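Local coordinates for protein mevalonate diphosphate decarboxylase (Legionella pneumophila, PDB 3LTO) that probably catalyses the ATP-dependent decarboxylation of mevalonate diphosphate to isopentenyl diphosphate, a step of isoprenoid lipid biosynthesis, at residues 6-11 and 38-43. Sequence-based numbering, arbitrary orientation.
Sequences QAPANI and NLLSSV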
loop_
_atom_site.group_PDB
_atom_site.type_symbol
_atom_site.label_atom_id
_atom_site.label_comp_id
_atom_site.label_asym_id
_atom_site.label_seq_id
_atom_site.Cartn_x
_atom_site.Cartn_y
_atom_site.Cartn_z
ATOM N N GLN A 6 25.568 -2.206 -3.004
ATOM C CA GLN A 6 25.334 -1.495 -4.247
ATOM C C GLN A 6 23.869 -1.608 -4.641
ATOM O O GLN A 6 23.156 -2.490 -4.181
ATOM C CB GLN A 6 26.223 -2.071 -5.356
ATOM C CG GLN A 6 27.708 -1.997 -5.039
ATOM C CD GLN A 6 28.578 -2.501 -6.177
ATOM O OE1 GLN A 6 28.463 -3.647 -6.598
ATOM N NE2 GLN A 6 29.454 -1.638 -6.681
ATOM N N ALA A 7 23.424 -0.693 -5.485
ATOM C CA ALA A 7 22.051 -0.696 -5.949
ATOM C C ALA A 7 22.043 -0.099 -7.344
ATOM O O ALA A 7 22.871 0.746 -7.681
ATOM C CB ALA A 7 21.170 0.121 -5.016
ATOM N N PRO A 8 21.113 -0.554 -8.182
ATOM C CA PRO A 8 21.006 -0.060 -9.551
ATOM C C PRO A 8 20.108 1.161 -9.691
ATOM O O PRO A 8 19.243 1.413 -8.856
ATOM C CB PRO A 8 20.448 -1.260 -10.294
ATOM C CG PRO A 8 19.499 -1.837 -9.288
ATOM C CD PRO A 8 20.264 -1.742 -7.973
ATOM N N ALA A 9 20.327 1.933 -10.746
ATOM C CA ALA A 9 19.487 3.088 -10.999
ATOM C C ALA A 9 18.289 2.537 -11.758
ATOM O O ALA A 9 18.285 1.375 -12.166
ATOM C CB ALA A 9 20.222 4.101 -11.850
ATOM N N ASN A 10 17.263 3.350 -11.936
ATOM C CA ASN A 10 16.105 2.890 -12.677
ATOM C C ASN A 10 15.534 4.090 -13.399
ATOM O O ASN A 10 15.707 5.225 -12.953
ATOM C CB ASN A 10 15.073 2.246 -11.733
ATOM C CG ASN A 10 14.265 3.262 -10.946
ATOM O OD1 ASN A 10 13.434 3.983 -11.506
ATOM N ND2 ASN A 10 14.504 3.322 -9.638
ATOM N N ILE A 11 14.883 3.833 -14.531
ATOM C CA ILE A 11 14.289 4.886 -15.349
ATOM C C ILE A 11 12.781 4.663 -15.524
ATOM O O ILE A 11 12.338 3.634 -16.038
ATOM C CB ILE A 11 14.956 4.939 -16.737
ATOM C CG1 ILE A 11 14.331 6.053 -17.576
ATOM C CG2 ILE A 11 14.801 3.600 -17.441
ATOM C CD1 ILE A 11 14.568 7.441 -17.029
ATOM N N ASN A 38 23.222 -1.975 -15.040
ATOM C CA ASN A 38 24.624 -1.659 -15.283
ATOM C C ASN A 38 25.077 -0.368 -14.594
ATOM O O ASN A 38 26.254 -0.207 -14.301
ATOM C CB ASN A 38 24.883 -1.588 -16.789
ATOM C CG ASN A 38 24.658 -2.928 -17.475
ATOM O OD1 ASN A 38 25.450 -3.859 -17.323
ATOM N ND2 ASN A 38 23.562 -3.035 -18.223
ATOM N N LEU A 39 24.147 0.546 -14.339
ATOM C CA LEU A 39 24.480 1.791 -13.661
ATOM C C LEU A 39 24.273 1.518 -12.178
ATOM O O LEU A 39 23.157 1.224 -11.740
ATOM C CB LEU A 39 23.570 2.927 -14.142
ATOM C CG LEU A 39 23.590 3.260 -15.642
ATOM C CD1 LEU A 39 22.627 4.416 -15.922
ATOM C CD2 LEU A 39 25.002 3.631 -16.088
ATOM N N LEU A 40 25.352 1.609 -11.406
ATOM C CA LEU A 40 25.293 1.309 -9.981
ATOM C C LEU A 40 25.832 2.390 -9.053
ATOM O O LEU A 40 26.760 3.118 -9.391
ATOM C CB LEU A 40 26.074 0.015 -9.688
ATOM C CG LEU A 40 25.664 -1.321 -10.320
ATOM C CD1 LEU A 40 26.787 -2.339 -10.156
ATOM C CD2 LEU A 40 24.389 -1.827 -9.666
ATOM N N SER A 41 25.233 2.475 -7.872
ATOM C CA SER A 41 25.682 3.397 -6.846
ATOM C C SER A 41 26.216 2.466 -5.778
ATOM O O SER A 41 25.714 1.355 -5.617
ATOM C CB SER A 41 24.522 4.224 -6.282
ATOM O OG SER A 41 24.262 5.351 -7.097
ATOM N N SER A 42 27.238 2.905 -5.061
ATOM C CA SER A 42 27.823 2.078 -4.018
ATOM C C SER A 42 27.944 2.852 -2.726
ATOM O O SER A 42 28.178 4.053 -2.732
ATOM C CB SER A 42 29.204 1.586 -4.450
ATOM O OG SER A 42 29.094 0.706 -5.555
ATOM N N VAL A 43 27.772 2.153 -1.615
ATOM C CA VAL A 43 27.895 2.785 -0.315
ATOM C C VAL A 43 28.717 1.931 0.622
ATOM O O VAL A 43 28.445 0.751 0.815
ATOM C CB VAL A 43 26.529 3.041 0.336
ATOM C CG1 VAL A 43 26.724 3.549 1.759
ATOM C CG2 VAL A 43 25.751 4.055 -0.477
#
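Ala7 and Ser41 face each other as a hydrogen-bonded pair of antiparallel strands, whose axes approach to 4.7 Å. Ser41 N gives a nearly straight bond to Ala7 O (2.9 Å), and Ala7 N returns one to Ser41 O (3.1 Å). Gln6 with Ser42 and Pro8 with Leu40 form non-hydrogen-bonded pairs on either side. A third bond runs from Ala9 N to Leu39 O (3.1 Å), with the donor tilted 27° from the carbonyl plane. At Asn38 and Leu39 segment 38-43 turns a corner. Both strands belong to the mixed sheet of the N-terminal domain, in the GHMP-kinase fold. Helix 110-129 packs on the face carrying Ala7 and Ser41. Ala7 touches Ala115 and Ala116. Ser41 OG bonds to Ser112 OG of that helix and to Asn99 OD1 at the end of strand 93-99. Gln6, Pro8, Leu40 and Ser42 point to the other face. Gln6 CD is anti to CA (chi2 -177°), which carries the amide outward beside Ser42. Gln6 NE2 donates to Ser42 OG (2.6 Å), in the amide plane. The Leu40 side chain crosses that of Gln6 at about a right angle. Leu40 CD1 lies 4.1 Å from Gln6 OE1, while CD2 packs against Pro8 CB (4.0 Å).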